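Local coordinates for hypothetical protein Atu0636 (Agrobacterium tumefaciens, PDB 2OZV) that is of unverified function but probably transfers a methyl group to an oxygen of its substrate, at residues Arg102-Ala105 with Arg106-Gly110. Sequence-based numbering, arbitrary orientation.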
ATOM      1  N   ARG B 102     -18.902  22.435   3.651  1.00 58.82           N
ATOM      2  CA  ARG B 102     -18.314  22.902   2.401  1.00 59.43           C
ATOM      3  C   ARG B 102     -18.411  24.405   2.278  1.00 59.19           C
ATOM      4  O   ARG B 102     -19.176  25.047   3.000  1.00 59.84           O
ATOM      5  CB  ARG B 102     -19.018  22.278   1.205  1.00 59.38           C
ATOM      6  CG  ARG B 102     -19.059  20.789   1.221  1.00 60.88           C
ATOM      7  CD  ARG B 102     -19.383  20.295  -0.161  1.00 64.07           C
ATOM      8  NE  ARG B 102     -19.776  18.895  -0.141  1.00 66.04           N
ATOM      9  CZ  ARG B 102     -19.525  18.043  -1.126  1.00 68.06           C
ATOM     10  NH1 ARG B 102     -19.925  16.779  -1.028  1.00 68.54           N
ATOM     11  NH2 ARG B 102     -18.866  18.455  -2.207  1.00 69.28           N
ATOM     12  N   ALA B 103     -17.621  24.954   1.357  1.00 59.30           N
ATOM     13  CA  ALA B 103     -17.739  26.343   0.925  1.00 58.82           C
ATOM     14  C   ALA B 103     -17.882  27.337   2.078  1.00 58.64           C
ATOM     15  O   ALA B 103     -17.109  27.303   3.038  1.00 58.62           O
ATOM     16  CB  ALA B 103     -18.892  26.484  -0.074  1.00 59.04           C
ATOM     17  N   LYS B 104     -18.886  28.206   1.992  1.00 57.98           N
ATOM     18  CA  LYS B 104     -19.051  29.289   2.954  1.00 57.57           C
ATOM     19  C   LYS B 104     -19.494  28.819   4.348  1.00 56.58           C
ATOM     20  O   LYS B 104     -19.130  29.426   5.362  1.00 56.26           O
ATOM     21  CB  LYS B 104     -20.021  30.339   2.397  1.00 58.02           C
ATOM     22  CG  LYS B 104     -20.290  31.520   3.318  1.00 60.34           C
ATOM     23  CD  LYS B 104     -19.014  32.288   3.659  1.00 64.23           C
ATOM     24  CE  LYS B 104     -19.152  33.002   4.990  1.00 65.71           C
ATOM     25  NZ  LYS B 104     -20.324  33.940   5.003  1.00 66.97           N
ATOM     26  N   ALA B 105     -20.301  27.758   4.378  1.00 55.73           N
ATOM     27  CA  ALA B 105     -20.696  27.095   5.621  1.00 55.04           C
ATOM     28  C   ALA B 105     -19.440  26.675   6.393  1.00 54.24           C
ATOM     29  O   ALA B 105     -19.349  26.875   7.608  1.00 54.05           O
ATOM     30  CB  ALA B 105     -21.562  25.871   5.319  1.00 55.15           C
ATOM     31  N   ARG B 106     -18.476  26.120   5.662  1.00 54.03           N
ATOM     32  CA  ARG B 106     -17.211  25.665   6.248  1.00 53.46           C
ATOM     33  C   ARG B 106     -16.463  26.822   6.906  1.00 53.54           C
ATOM     34  O   ARG B 106     -16.068  26.732   8.074  1.00 52.73           O
ATOM     35  CB  ARG B 106     -16.347  24.961   5.197  1.00 53.65           C
ATOM     36  CG  ARG B 106     -14.981  24.472   5.731  1.00 53.16           C
ATOM     37  CD  ARG B 106     -14.159  23.743   4.664  1.00 54.23           C
ATOM     38  NE  ARG B 106     -14.062  24.516   3.423  1.00 58.99           N
ATOM     39  CZ  ARG B 106     -14.296  24.046   2.190  1.00 61.87           C
ATOM     40  NH1 ARG B 106     -14.614  22.766   1.966  1.00 60.69           N
ATOM     41  NH2 ARG B 106     -14.186  24.872   1.155  1.00 64.07           N
ATOM     42  N   VAL B 107     -16.294  27.915   6.162  1.00 54.05           N
ATOM     43  CA  VAL B 107     -15.633  29.120   6.672  1.00 54.56           C
ATOM     44  C   VAL B 107     -16.349  29.693   7.903  1.00 55.13           C
ATOM     45  O   VAL B 107     -15.695  30.031   8.898  1.00 55.06           O
ATOM     46  CB  VAL B 107     -15.469  30.200   5.568  1.00 54.64           C
ATOM     47  CG1 VAL B 107     -14.785  31.450   6.122  1.00 54.34           C
ATOM     48  CG2 VAL B 107     -14.681  29.638   4.387  1.00 54.11           C
ATOM     49  N   GLU B 108     -17.682  29.785   7.829  1.00 56.10           N
ATOM     50  CA  GLU B 108     -18.509  30.300   8.927  1.00 56.86           C
ATOM     51  C   GLU B 108     -18.316  29.460  10.201  1.00 56.41           C
ATOM     52  O   GLU B 108     -18.311  29.998  11.315  1.00 56.85           O
ATOM     53  CB  GLU B 108     -19.987  30.318   8.501  1.00 57.93           C
ATOM     54  CG  GLU B 108     -20.977  30.835   9.557  1.00 61.44           C
ATOM     55  CD  GLU B 108     -21.433  32.276   9.328  1.00 67.19           C
ATOM     56  OE1 GLU B 108     -22.089  32.555   8.287  1.00 68.68           O
ATOM     57  OE2 GLU B 108     -21.168  33.128  10.210  1.00 69.33           O
ATOM     58  N   ALA B 109     -18.130  28.153  10.020  1.00 55.67           N
ATOM     59  CA  ALA B 109     -17.924  27.207  11.125  1.00 55.04           C
ATOM     60  C   ALA B 109     -16.544  27.325  11.784  1.00 54.95           C
ATOM     61  O   ALA B 109     -16.281  26.698  12.822  1.00 55.52           O
ATOM     62  CB  ALA B 109     -18.178  25.783  10.657  1.00 54.56           C
ATOM     63  N   GLY B 110     -15.668  28.136  11.198  1.00 53.76           N
ATOM     64  CA  GLY B 110     -14.363  28.415  11.793  1.00 52.40           C
ATOM     65  C   GLY B 110     -13.257  27.577  11.169  1.00 51.40           C
ATOM     66  O   GLY B 110     -12.217  27.349  11.801  1.00 51.33           O
TER
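Arg-106 folds its guanidinium back over the peptide that links Arg-102 to Ala-103, and this packing over the peptide is the main side-chain contact of a helix barely two turns long. Ala-103 N lies over one face of the flat group, displaced toward its rim and 3.5 Å from Arg-106 CZ, while Arg-102 C sits above the centre. The chain reaches back because it is extended through its first two torsions and then bends at chi3 (51°). On the way, Arg-106 CB brushes the carbonyl oxygen of Ala-103. The same side chain also touches Thr-155 and Ala-158 of helix 148-159 and Leu-101 and Leu-111 in the flanking loops, so that one arginine touches the loops before and after its own helix as well as helix 148-159.

Lys-104 and Glu-108, one turn apart, cross on the exposed surface. Both have CG anti to the backbone N, and later bends bring Lys-104 NZ within 4.0 Å of Glu-108 OE1, a long salt bridge that probably contributes modest electrostatic attraction.

The backbone that carries these side chains is held by four successive i to i+4 bonds. In the first two, Arg-106 N bonds to Arg-102 O and Val-107 N to Ala-103 O. Glu-108 N then reaches Lys-104 O at 2.9 Å, and Ala-109 N closes on Ala-105 O at 3.0 Å.

Gly-110, with phi 99°, turns the chain out of the helix as its N bonds back to Val-107 O; its own carbonyl accepts a hydrogen bond from Tyr-66 OH. This Schellman motif terminates the short surface helix that connects parallel strands 92-96 and 116-121 in a predicted methyltransferase domain.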